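Long-range contacts in transcriptional regulatory protein RcsB (Escherichia coli, PDB 5I4C), which acts as the DNA-binding response regulator of the Rcs signalling system, controlling transcription of genes for capsule synthesis and cell division, and is represented here by its receiver domain: residues M4-A9 with A50-T55; A9-I14 with S58-K63; S80-V85 with D102-V107; L86-N91 with L108-P113. All blocks are in the same frame, centred on the assembly; numbering follows the deposited sequence.

Starting at the N terminus, the first strand enters interaction 1, where 4-9 pairs with 50-55 and closes a loop that holds helix 13-23, strand 29-35 and helix 38-44. The chain runs on through A9, shared with interaction 2, in which 9-14 meets 58-63; these two contacts cross, their segments alternating along the chain. Further on, interactions 3 (80-85 with 102-107) and 4 (86-91 with 108-113) cross in the same manner around helix 92-99. The two crossed pairs follow each other in sequence but meet in space: L53 hydrogen-bonds to S82 and I84 between neighbouring strands, while a salt bridge from D10 to K109 joins interactions 2 and 4.

Interaction 1: residues M4-A9 with A50-T55; sequences MNVIIA and AHVLIT
N5 and H51 grip each other twice at the start of this pairing. The backbone N of N5 donates to H51 ND1 at 3.0 Å, almost straight at 174° but from well out of the imidazole plane (39°). H51 keeps CG beside its own backbone N (chi1 -57°), and the ring ends up nearly parallel to the side-chain amide of N5, whose ND2 donates to the carbonyl of D49. In return, the carbonyl O of N5 takes two donors: H51 N at 2.7 Å, tilted from the carbonyl plane, and V52 N at 3.3 Å, in that plane. From here on the pairing is the regular parallel one between the first and third strands of the receiver domain, at the middle of its five-stranded sheet. I7 N donates to V52 O (3.0 Å), I54 N to I7 O (2.9 Å) and A9 N to I54 O (2.8 Å). The backbones of the intervening V6 and I8 bond instead to strand 29-35 and, toward 50-55, V6 CA and I8 CA make CA-H...O contacts to V52 O and I54 O. On the face carrying I7 and L53, I7 CD1 presses on A50 CB at 3.6 Å. On the other face I54 CD1 reaches back to V6 CG2 at 4.1 Å, and L116 of helix 112-124 packs over I54.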
loop_
_atom_site.group_PDB
_atom_site.type_symbol
_atom_site.label_atom_id
_atom_site.label_comp_id
_atom_site.label_asym_id
_atom_site.label_seq_id
_atom_site.Cartn_x
_atom_site.Cartn_y
_atom_site.Cartn_z
ATOM N N MET A 4 16.082 14.613 -10.065
ATOM C CA MET A 4 14.745 14.498 -10.587
ATOM C C MET A 4 13.700 14.768 -9.494
ATOM O O MET A 4 13.667 14.093 -8.466
ATOM C CB MET A 4 14.591 13.127 -11.194
ATOM C CG MET A 4 13.277 12.892 -11.909
ATOM S SD MET A 4 13.276 11.195 -12.562
ATOM C CE MET A 4 14.321 11.318 -14.009
ATOM N N ASN A 5 12.815 15.746 -9.744
ATOM C CA ASN A 5 11.754 16.079 -8.812
ATOM C C ASN A 5 10.527 15.385 -9.286
ATOM O O ASN A 5 10.163 15.510 -10.496
ATOM C CB ASN A 5 11.496 17.553 -8.767
ATOM C CG ASN A 5 12.620 18.310 -8.129
ATOM O OD1 ASN A 5 13.379 17.765 -7.312
ATOM N ND2 ASN A 5 12.756 19.566 -8.511
ATOM N N VAL A 6 9.902 14.651 -8.374
ATOM C CA VAL A 6 8.716 13.831 -8.701
ATOM C C VAL A 6 7.560 14.172 -7.792
ATOM O O VAL A 6 7.738 14.564 -6.644
ATOM C CB VAL A 6 9.045 12.290 -8.735
ATOM C CG1 VAL A 6 10.369 11.972 -9.481
ATOM C CG2 VAL A 6 9.128 11.684 -7.351
ATOM N N ILE A 7 6.338 14.054 -8.327
ATOM C CA ILE A 7 5.100 14.156 -7.544
ATOM C C ILE A 7 4.507 12.768 -7.555
ATOM O O ILE A 7 4.582 12.082 -8.592
ATOM C CB ILE A 7 4.119 15.143 -8.219
ATOM C CG1 ILE A 7 4.682 16.548 -8.177
ATOM C CG2 ILE A 7 2.761 15.074 -7.600
ATOM C CD1 ILE A 7 3.773 17.539 -8.833
ATOM N N ILE A 8 3.918 12.357 -6.456
ATOM C CA ILE A 8 3.311 11.054 -6.398
ATOM C C ILE A 8 1.844 11.240 -6.070
ATOM O O ILE A 8 1.491 12.045 -5.176
ATOM C CB ILE A 8 4.050 10.102 -5.434
ATOM C CG1 ILE A 8 4.055 10.585 -3.996
ATOM C CG2 ILE A 8 5.528 9.986 -5.802
ATOM C CD1 ILE A 8 4.764 9.602 -3.022
ATOM N N ALA A 9 0.981 10.528 -6.789
ATOM C CA ALA A 9 -0.438 10.718 -6.607
ATOM C C ALA A 9 -1.172 9.391 -6.593
ATOM O O ALA A 9 -1.015 8.556 -7.503
ATOM C CB ALA A 9 -0.995 11.635 -7.683
ATOM N N ALA A 50 8.234 20.130 -10.709
ATOM C CA ALA A 50 8.192 18.694 -10.907
ATOM C C ALA A 50 8.681 18.304 -12.298
ATOM O O ALA A 50 8.347 18.976 -13.276
ATOM C CB ALA A 50 6.756 18.194 -10.750
ATOM N N HIS A 51 9.418 17.214 -12.387
ATOM C CA HIS A 51 9.841 16.637 -13.680
ATOM C C HIS A 51 8.968 15.471 -14.156
ATOM O O HIS A 51 8.735 15.264 -15.344
ATOM C CB HIS A 51 11.322 16.236 -13.600
ATOM C CG HIS A 51 12.204 17.368 -13.232
ATOM N ND1 HIS A 51 13.229 17.248 -12.344
ATOM C CD2 HIS A 51 12.178 18.677 -13.601
ATOM C CE1 HIS A 51 13.823 18.418 -12.190
ATOM N NE2 HIS A 51 13.186 19.314 -12.920
ATOM N N VAL A 52 8.459 14.708 -13.204
ATOM C CA VAL A 52 7.759 13.481 -13.454
ATOM C C VAL A 52 6.570 13.444 -12.499
ATOM O O VAL A 52 6.716 13.748 -11.318
ATOM C CB VAL A 52 8.648 12.238 -13.125
ATOM C CG1 VAL A 52 7.936 10.938 -13.528
ATOM C CG2 VAL A 52 9.886 12.314 -13.933
ATOM N N LEU A 53 5.448 13.101 -13.046
ATOM C CA LEU A 53 4.284 12.736 -12.256
ATOM C C LEU A 53 4.107 11.224 -12.236
ATOM O O LEU A 53 4.004 10.616 -13.306
ATOM C CB LEU A 53 3.058 13.373 -12.839
ATOM C CG LEU A 53 1.769 12.903 -12.150
ATOM C CD1 LEU A 53 1.609 13.218 -10.674
ATOM C CD2 LEU A 53 0.631 13.380 -12.952
ATOM N N ILE A 54 4.042 10.657 -11.030
ATOM C CA ILE A 54 3.782 9.243 -10.806
ATOM C C ILE A 54 2.363 9.111 -10.243
ATOM O O ILE A 54 2.110 9.499 -9.105
ATOM C CB ILE A 54 4.816 8.638 -9.863
ATOM C CG1 ILE A 54 6.214 8.907 -10.396
ATOM C CG2 ILE A 54 4.576 7.148 -9.683
ATOM C CD1 ILE A 54 7.315 8.647 -9.396
ATOM N N THR A 55 1.469 8.565 -11.029
ATOM C CA THR A 55 0.086 8.695 -10.706
ATOM C C THR A 55 -0.760 7.426 -10.953
ATOM O O THR A 55 -0.604 6.712 -11.950
ATOM C CB THR A 55 -0.578 9.908 -11.441
ATOM O OG1 THR A 55 -1.906 10.132 -10.912
ATOM C CG2 THR A 55 -0.753 9.636 -12.990
#

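Interaction 2: residues A9-I14 with S58-K63; sequences ADDHPI and SMPGDK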
loop_
_atom_site.group_PDB
_atom_site.type_symbol
_atom_site.label_atom_id
_atom_site.label_comp_id
_atom_site.label_asym_id
_atom_site.label_seq_id
_atom_site.Cartn_x
_atom_site.Cartn_y
_atom_site.Cartn_z
ATOM N N ALA A 9 0.981 10.528 -6.789
ATOM C CA ALA A 9 -0.438 10.718 -6.607
ATOM C C ALA A 9 -1.172 9.391 -6.593
ATOM O O ALA A 9 -1.015 8.556 -7.503
ATOM C CB ALA A 9 -0.995 11.635 -7.683
ATOM N N ASP A 10 -1.876 9.154 -5.488
ATOM C CA ASP A 10 -2.662 7.919 -5.295
ATOM C C ASP A 10 -3.629 8.164 -4.180
ATOM O O ASP A 10 -3.275 8.841 -3.211
ATOM C CB ASP A 10 -1.787 6.741 -4.927
ATOM C CG ASP A 10 -2.532 5.377 -5.113
ATOM O OD1 ASP A 10 -2.496 4.795 -6.181
ATOM O OD2 ASP A 10 -3.158 4.873 -4.215
ATOM N N ASP A 11 -4.806 7.591 -4.257
ATOM C CA ASP A 11 -5.756 7.868 -3.152
ATOM C C ASP A 11 -5.585 6.914 -1.973
ATOM O O ASP A 11 -6.433 6.900 -1.120
ATOM C CB ASP A 11 -7.207 7.971 -3.645
ATOM C CG ASP A 11 -7.717 6.690 -4.231
ATOM O OD1 ASP A 11 -6.876 5.946 -4.805
ATOM O OD2 ASP A 11 -8.954 6.462 -4.138
ATOM N N HIS A 12 -4.504 6.115 -1.937
ATOM C CA HIS A 12 -4.256 5.216 -0.821
ATOM C C HIS A 12 -3.012 5.682 -0.081
ATOM O O HIS A 12 -1.932 5.635 -0.656
ATOM C CB HIS A 12 -4.076 3.789 -1.331
ATOM C CG HIS A 12 -5.356 3.099 -1.625
ATOM N ND1 HIS A 12 -5.770 2.843 -2.907
ATOM C CD2 HIS A 12 -6.349 2.694 -0.823
ATOM C CE1 HIS A 12 -6.934 2.229 -2.872
ATOM N NE2 HIS A 12 -7.316 2.150 -1.613
ATOM N N PRO A 13 -3.157 6.165 1.169
ATOM C CA PRO A 13 -2.011 6.706 1.878
ATOM C C PRO A 13 -0.887 5.684 1.997
ATOM O O PRO A 13 0.251 6.044 1.870
ATOM C CB PRO A 13 -2.583 7.081 3.238
ATOM C CG PRO A 13 -3.962 7.462 2.911
ATOM C CD PRO A 13 -4.409 6.521 1.834
ATOM N N ILE A 14 -1.188 4.397 2.191
ATOM C CA ILE A 14 -0.089 3.427 2.278
ATOM C C ILE A 14 0.700 3.260 0.982
ATOM O O ILE A 14 1.828 2.848 1.051
ATOM C CB ILE A 14 -0.545 2.043 2.855
ATOM C CG1 ILE A 14 0.618 1.369 3.630
ATOM C CG2 ILE A 14 -1.098 1.197 1.784
ATOM C CD1 ILE A 14 0.126 0.380 4.637
ATOM N N SER A 58 -7.179 6.105 -10.901
ATOM C CA SER A 58 -8.483 5.982 -10.277
ATOM C C SER A 58 -8.782 6.845 -9.039
ATOM O O SER A 58 -9.631 6.473 -8.219
ATOM C CB SER A 58 -8.681 4.500 -9.865
ATOM O OG SER A 58 -9.123 3.821 -11.031
ATOM N N MET A 59 -8.193 7.999 -8.927
ATOM C CA MET A 59 -8.360 8.837 -7.740
ATOM C C MET A 59 -9.562 9.687 -7.847
ATOM O O MET A 59 -9.969 10.019 -8.955
ATOM C CB MET A 59 -7.219 9.805 -7.666
ATOM C CG MET A 59 -5.867 9.173 -7.419
ATOM S SD MET A 59 -4.654 10.495 -7.239
ATOM C CE MET A 59 -4.890 11.350 -8.824
ATOM N N PRO A 60 -10.093 10.154 -6.711
ATOM C CA PRO A 60 -11.175 11.189 -6.794
ATOM C C PRO A 60 -10.686 12.428 -7.545
ATOM O O PRO A 60 -9.476 12.680 -7.573
ATOM C CB PRO A 60 -11.477 11.523 -5.328
ATOM C CG PRO A 60 -10.996 10.311 -4.560
ATOM C CD PRO A 60 -9.765 9.816 -5.312
ATOM N N GLY A 61 -11.614 13.138 -8.163
ATOM C CA GLY A 61 -11.342 14.391 -8.866
ATOM C C GLY A 61 -12.520 14.724 -9.777
ATOM O O GLY A 61 -12.542 14.278 -10.896
ATOM N N ASP A 62 -13.484 15.504 -9.256
ATOM C CA ASP A 62 -14.704 15.926 -9.965
ATOM C C ASP A 62 -14.360 16.895 -11.092
ATOM O O ASP A 62 -14.763 16.699 -12.205
ATOM C CB ASP A 62 -15.686 16.608 -8.975
ATOM C CG ASP A 62 -16.192 15.681 -7.881
ATOM O OD1 ASP A 62 -16.076 14.478 -8.072
ATOM O OD2 ASP A 62 -16.753 16.149 -6.829
ATOM N N LYS A 63 -13.524 17.882 -10.812
ATOM C CA LYS A 63 -13.184 18.925 -11.760
ATOM C C LYS A 63 -12.448 18.465 -12.995
ATOM O O LYS A 63 -12.798 18.839 -14.089
ATOM C CB LYS A 63 -12.312 19.989 -11.122
ATOM C CG LYS A 63 -12.974 20.911 -10.123
ATOM C CD LYS A 63 -12.283 22.277 -10.090
ATOM C CE LYS A 63 -12.482 22.988 -11.415
ATOM N NZ LYS A 63 -12.056 24.403 -11.298
#
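The D11 carboxylate lies with one face against M59 and P60: M59 CA stands almost straight above D11 CG at 4.2 Å, and P60 CD approaches D11 OD2 on the same side, at 3.6 Å. The second flat group is the peptide joining A9 to D10, and M59 SD sits over its face, 3.5 Å from D10 N. This is the acidic pocket around the phosphorylation site of a CheY-like receiver domain, where the chain leaves the first strand beside the loop that follows D56, the predicted phosphorylation site; no phosphate is present here. In receivers of this family the corresponding acidic pair takes part in binding magnesium, so D10 and D11 probably do the same.

The two aspartates are held differently. The CB of D10 points away from the 58-63 loop; OD1 makes a salt bridge with K109, and OD2 accepts from H12 N (2.9 Å) in an Asx turn, met on the anti side and 21° out of the carboxylate plane. That turn leads the chain into helix 13-23, with H12 at the N-cap position. D11 instead points at the loop, and its CB packs on P60 CD at 3.6 Å. The start of the helix also meets the second subunit, whose Q110 OE1 accepts from I14 N. M59 bends at its last torsion (chi3 -57°), bringing CE to 4.1 Å from A9 CB. Its CG covers the buried backbone N of D11, 3.7 Å away, an N-H with no partner in the model.

Interaction 3: residues S80-V85 with D102-V107; sequences SLSIIV and DIEGIV
The beta-alpha-beta unit made by strand 82-87, helix 92-99 and strand 105-108 is closed here, and E104 and I83 start the pairing. E104 folds at chi2 (75°), bringing its carboxylate back to strand 82-87, where OE1 accepts from I83 N at 2.8 Å from above the carboxylate plane. OE2 is held by a water that also donates weakly to L81 O. The carbonyl of I83 takes E104 N at 3.0 Å and, weakly, G105 N. Beyond this point the two strands pair in parallel at the edge of the receiver's sheet, with V85 N donating to G105 O and V107 N to V85 O, both at 2.9 Å. The first of these donors stands 40° above the carbonyl plane; the second comes nearly straight down the C=O direction. G105 has no side chain, and I84 CG1 packs over its CA at 4.1 Å. On that face I84 CG2 meets V107 CG2 at 3.8 Å, beneath helix 112-124. On the opposite face, the side chains of V85 and I103 cross at about a right angle, V85 CG2 resting 3.9 Å from I103 CD1.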
loop_
_atom_site.group_PDB
_atom_site.type_symbol
_atom_site.label_atom_id
_atom_site.label_comp_id
_atom_site.label_asym_id
_atom_site.label_seq_id
_atom_site.Cartn_x
_atom_site.Cartn_y
_atom_site.Cartn_z
ATOM N N SER A 80 5.349 19.139 -21.067
ATOM C CA SER A 80 6.659 18.502 -20.863
ATOM C C SER A 80 6.774 17.698 -19.566
ATOM O O SER A 80 7.831 17.191 -19.261
ATOM C CB SER A 80 7.724 19.543 -20.910
ATOM O OG SER A 80 7.581 20.266 -22.115
ATOM N N LEU A 81 5.673 17.577 -18.820
ATOM C CA LEU A 81 5.669 16.774 -17.593
ATOM C C LEU A 81 5.615 15.305 -17.995
ATOM O O LEU A 81 4.718 14.889 -18.758
ATOM C CB LEU A 81 4.470 17.119 -16.742
ATOM C CG LEU A 81 4.371 16.419 -15.397
ATOM C CD1 LEU A 81 5.516 16.776 -14.474
ATOM C CD2 LEU A 81 3.048 16.751 -14.738
ATOM N N SER A 82 6.574 14.541 -17.501
ATOM C CA SER A 82 6.656 13.118 -17.854
ATOM C C SER A 82 5.727 12.439 -16.923
ATOM O O SER A 82 5.538 12.875 -15.803
ATOM C CB SER A 82 8.051 12.594 -17.693
ATOM O OG SER A 82 8.944 13.245 -18.556
ATOM N N ILE A 83 5.094 11.399 -17.388
ATOM C CA ILE A 83 4.106 10.727 -16.585
ATOM C C ILE A 83 4.382 9.233 -16.523
ATOM O O ILE A 83 4.615 8.600 -17.566
ATOM C CB ILE A 83 2.735 10.908 -17.176
ATOM C CG1 ILE A 83 2.370 12.363 -17.212
ATOM C CG2 ILE A 83 1.694 10.128 -16.368
ATOM C CD1 ILE A 83 1.145 12.556 -18.077
ATOM N N ILE A 84 4.465 8.733 -15.306
ATOM C CA ILE A 84 4.412 7.322 -15.004
ATOM C C ILE A 84 3.083 6.987 -14.376
ATOM O O ILE A 84 2.729 7.528 -13.302
ATOM C CB ILE A 84 5.533 6.863 -14.091
ATOM C CG1 ILE A 84 6.884 7.086 -14.781
ATOM C CG2 ILE A 84 5.380 5.369 -13.743
ATOM C CD1 ILE A 84 8.076 6.854 -13.861
ATOM N N VAL A 85 2.369 6.071 -15.041
ATOM C CA VAL A 85 1.114 5.534 -14.539
ATOM C C VAL A 85 1.363 4.311 -13.638
ATOM O O VAL A 85 2.086 3.438 -14.026
ATOM C CB VAL A 85 0.150 5.216 -15.687
ATOM C CG1 VAL A 85 -1.059 4.405 -15.245
ATOM C CG2 VAL A 85 -0.335 6.551 -16.260
ATOM N N ASP A 102 1.172 8.603 -25.233
ATOM C CA ASP A 102 2.602 8.945 -25.261
ATOM C C ASP A 102 3.065 9.332 -23.855
ATOM O O ASP A 102 3.820 10.257 -23.623
ATOM C CB ASP A 102 2.961 10.005 -26.353
ATOM C CG ASP A 102 4.488 10.041 -26.675
ATOM O OD1 ASP A 102 5.122 8.975 -26.820
ATOM O OD2 ASP A 102 5.076 11.137 -26.716
ATOM N N ILE A 103 2.647 8.534 -22.908
ATOM C CA ILE A 103 3.209 8.650 -21.575
ATOM C C ILE A 103 4.547 7.919 -21.499
ATOM O O ILE A 103 4.905 7.144 -22.371
ATOM C CB ILE A 103 2.194 8.207 -20.516
ATOM C CG1 ILE A 103 1.715 6.796 -20.721
ATOM C CG2 ILE A 103 0.991 9.143 -20.543
ATOM C CD1 ILE A 103 1.758 6.063 -19.459
ATOM N N GLU A 104 5.302 8.165 -20.449
ATOM C CA GLU A 104 6.636 7.684 -20.369
ATOM C C GLU A 104 6.779 6.339 -19.663
ATOM O O GLU A 104 7.738 5.604 -19.909
ATOM C CB GLU A 104 7.531 8.731 -19.712
ATOM C CG GLU A 104 7.847 9.887 -20.627
ATOM C CD GLU A 104 6.682 10.858 -20.820
ATOM O OE1 GLU A 104 5.677 10.857 -20.069
ATOM O OE2 GLU A 104 6.763 11.621 -21.773
ATOM N N GLY A 105 5.846 5.975 -18.804
ATOM C CA GLY A 105 6.054 4.771 -18.060
ATOM C C GLY A 105 4.798 4.242 -17.520
ATOM O O GLY A 105 3.813 5.015 -17.335
ATOM N N ILE A 106 4.804 2.920 -17.338
ATOM C CA ILE A 106 3.731 2.206 -16.669
ATOM C C ILE A 106 4.377 1.249 -15.694
ATOM O O ILE A 106 5.263 0.522 -16.053
ATOM C CB ILE A 106 2.792 1.402 -17.642
ATOM C CG1 ILE A 106 2.062 2.351 -18.571
ATOM C CG2 ILE A 106 1.782 0.628 -16.808
ATOM C CD1 ILE A 106 1.409 1.669 -19.736
ATOM N N VAL A 107 3.940 1.271 -14.454
ATOM C CA VAL A 107 4.491 0.396 -13.389
ATOM C C VAL A 107 3.351 -0.263 -12.678
ATOM O O VAL A 107 2.404 0.429 -12.318
ATOM C CB VAL A 107 5.258 1.276 -12.379
ATOM C CG1 VAL A 107 5.611 0.526 -11.070
ATOM C CG2 VAL A 107 6.520 1.780 -13.073
HETATM O O HOH W 1 6.245 14.467 -21.340
#

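Interaction 4: residues L86-N91 with L108-P113; sequences LTMNNN and LKQGAP
At the C-terminal ends of strands 82-87 and 105-108, T87 and K109 occupy the positions of the threonine or serine and the lysine that border the phosphorylation site in CheY-like receivers. They are joined directly: K109 N donates to T87 O at 2.9 Å, nearly straight (173°) but tilted from the carbonyl plane. T87 holds OG1 anti to its backbone N (chi1 -169°), where the hydroxyl donates to N89 O at 3.0 Å, while CG2 touches L108 CD2 at 3.6 Å. The same leucine methyl comes within 3.3 Å of N90 OD1, the two side chains crossing at about a right angle. Further out, Q110 NE2 gives a weak hydrogen bond to M88 SD at 3.5 Å, and Q110 OE1 accepts from I14 N of the second subunit, placing this edge of the contact at the dimer interface. The amine of K109 makes salt bridges with D10 and D56. L86 CD2 rests on A112 CB (4.2 Å) at the start of helix 112-124, and both residues pack on I19 of helix 13-23, while N91 caps helix 92-99 through its side chain.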
loop_
_atom_site.group_PDB
_atom_site.type_symbol
_atom_site.label_atom_id
_atom_site.label_comp_id
_atom_site.label_asym_id
_atom_site.label_seq_id
_atom_site.Cartn_x
_atom_site.Cartn_y
_atom_site.Cartn_z
ATOM N N LEU A 86 0.707 4.289 -12.483
ATOM C CA LEU A 86 0.647 3.152 -11.569
ATOM C C LEU A 86 -0.614 2.366 -11.857
ATOM O O LEU A 86 -1.713 2.943 -11.834
ATOM C CB LEU A 86 0.547 3.651 -10.101
ATOM C CG LEU A 86 1.713 4.490 -9.577
ATOM C CD1 LEU A 86 1.422 5.031 -8.165
ATOM C CD2 LEU A 86 2.982 3.636 -9.631
ATOM N N THR A 87 -0.480 1.087 -12.159
ATOM C CA THR A 87 -1.619 0.346 -12.572
ATOM C C THR A 87 -1.863 -0.866 -11.680
ATOM O O THR A 87 -0.950 -1.528 -11.198
ATOM C CB THR A 87 -1.539 0.011 -14.074
ATOM O OG1 THR A 87 -2.802 -0.495 -14.435
ATOM C CG2 THR A 87 -0.479 -0.957 -14.387
ATOM N N MET A 88 -3.118 -1.150 -11.443
ATOM C CA MET A 88 -3.431 -2.244 -10.515
ATOM C C MET A 88 -3.313 -3.558 -11.244
ATOM O O MET A 88 -3.285 -4.593 -10.614
ATOM C CB MET A 88 -4.797 -2.082 -9.818
ATOM C CG MET A 88 -4.771 -2.346 -8.271
ATOM S SD MET A 88 -3.289 -3.107 -7.461
ATOM C CE MET A 88 -3.796 -4.831 -7.236
ATOM N N ASN A 89 -3.272 -3.524 -12.566
ATOM C CA ASN A 89 -3.059 -4.737 -13.295
ATOM C C ASN A 89 -2.516 -4.490 -14.722
ATOM O O ASN A 89 -2.465 -3.367 -15.198
ATOM C CB ASN A 89 -4.375 -5.509 -13.344
ATOM C CG ASN A 89 -5.415 -4.811 -14.217
ATOM O OD1 ASN A 89 -5.177 -4.550 -15.388
ATOM N ND2 ASN A 89 -6.542 -4.459 -13.623
ATOM N N ASN A 90 -2.147 -5.573 -15.398
ATOM C CA ASN A 90 -1.537 -5.546 -16.745
ATOM C C ASN A 90 -2.649 -5.672 -17.843
ATOM O O ASN A 90 -2.391 -6.236 -18.935
ATOM C CB ASN A 90 -0.506 -6.719 -16.874
ATOM C CG ASN A 90 0.958 -6.301 -16.736
ATOM O OD1 ASN A 90 1.262 -5.099 -16.655
ATOM N ND2 ASN A 90 1.889 -7.301 -16.710
ATOM N N ASN A 91 -3.870 -5.174 -17.589
ATOM C CA ASN A 91 -4.968 -5.408 -18.553
ATOM C C ASN A 91 -4.541 -4.879 -19.952
ATOM O O ASN A 91 -4.249 -3.676 -20.079
ATOM C CB ASN A 91 -6.316 -4.787 -18.086
ATOM C CG ASN A 91 -7.372 -4.757 -19.170
ATOM O OD1 ASN A 91 -7.560 -3.740 -19.810
ATOM N ND2 ASN A 91 -8.057 -5.872 -19.378
ATOM N N LEU A 108 3.465 -1.547 -12.395
ATOM C CA LEU A 108 2.457 -2.199 -11.587
ATOM C C LEU A 108 2.559 -1.652 -10.188
ATOM O O LEU A 108 3.615 -1.708 -9.569
ATOM C CB LEU A 108 2.598 -3.697 -11.566
ATOM C CG LEU A 108 2.547 -4.359 -12.910
ATOM C CD1 LEU A 108 2.786 -5.877 -12.780
ATOM C CD2 LEU A 108 1.192 -4.052 -13.497
ATOM N N LYS A 109 1.450 -1.103 -9.708
ATOM C CA LYS A 109 1.440 -0.401 -8.437
ATOM C C LYS A 109 2.014 -1.271 -7.329
ATOM O O LYS A 109 2.794 -0.823 -6.481
ATOM C CB LYS A 109 -0.011 -0.011 -8.101
ATOM C CG LYS A 109 -0.108 0.883 -6.890
ATOM C CD LYS A 109 -1.515 1.017 -6.317
ATOM C CE LYS A 109 -2.323 1.839 -7.222
ATOM N NZ LYS A 109 -3.472 2.416 -6.521
ATOM N N GLN A 110 1.608 -2.514 -7.267
ATOM C CA GLN A 110 2.076 -3.333 -6.130
ATOM C C GLN A 110 3.593 -3.586 -6.120
ATOM O O GLN A 110 4.131 -3.957 -5.117
ATOM C CB GLN A 110 1.305 -4.624 -6.038
ATOM C CG GLN A 110 -0.194 -4.394 -5.802
ATOM C CD GLN A 110 -0.469 -3.685 -4.479
ATOM O OE1 GLN A 110 0.136 -4.021 -3.465
ATOM N NE2 GLN A 110 -1.407 -2.674 -4.501
ATOM N N GLY A 111 4.242 -3.419 -7.256
ATOM C CA GLY A 111 5.686 -3.567 -7.373
ATOM C C GLY A 111 6.395 -2.223 -7.420
ATOM O O GLY A 111 7.573 -2.183 -7.627
ATOM N N ALA A 112 5.689 -1.121 -7.171
ATOM C CA ALA A 112 6.325 0.189 -7.276
ATOM C C ALA A 112 7.618 0.428 -6.485
ATOM O O ALA A 112 8.542 1.041 -7.012
ATOM C CB ALA A 112 5.287 1.287 -7.000
ATOM N N PRO A 113 7.735 -0.098 -5.244
ATOM C CA PRO A 113 8.965 0.221 -4.533
ATOM C C PRO A 113 10.210 -0.300 -5.181
ATOM O O PRO A 113 11.194 0.412 -5.142
ATOM C CB PRO A 113 8.796 -0.453 -3.160
ATOM C CG PRO A 113 7.302 -0.567 -2.974
ATOM C CD PRO A 113 6.728 -0.744 -4.367
#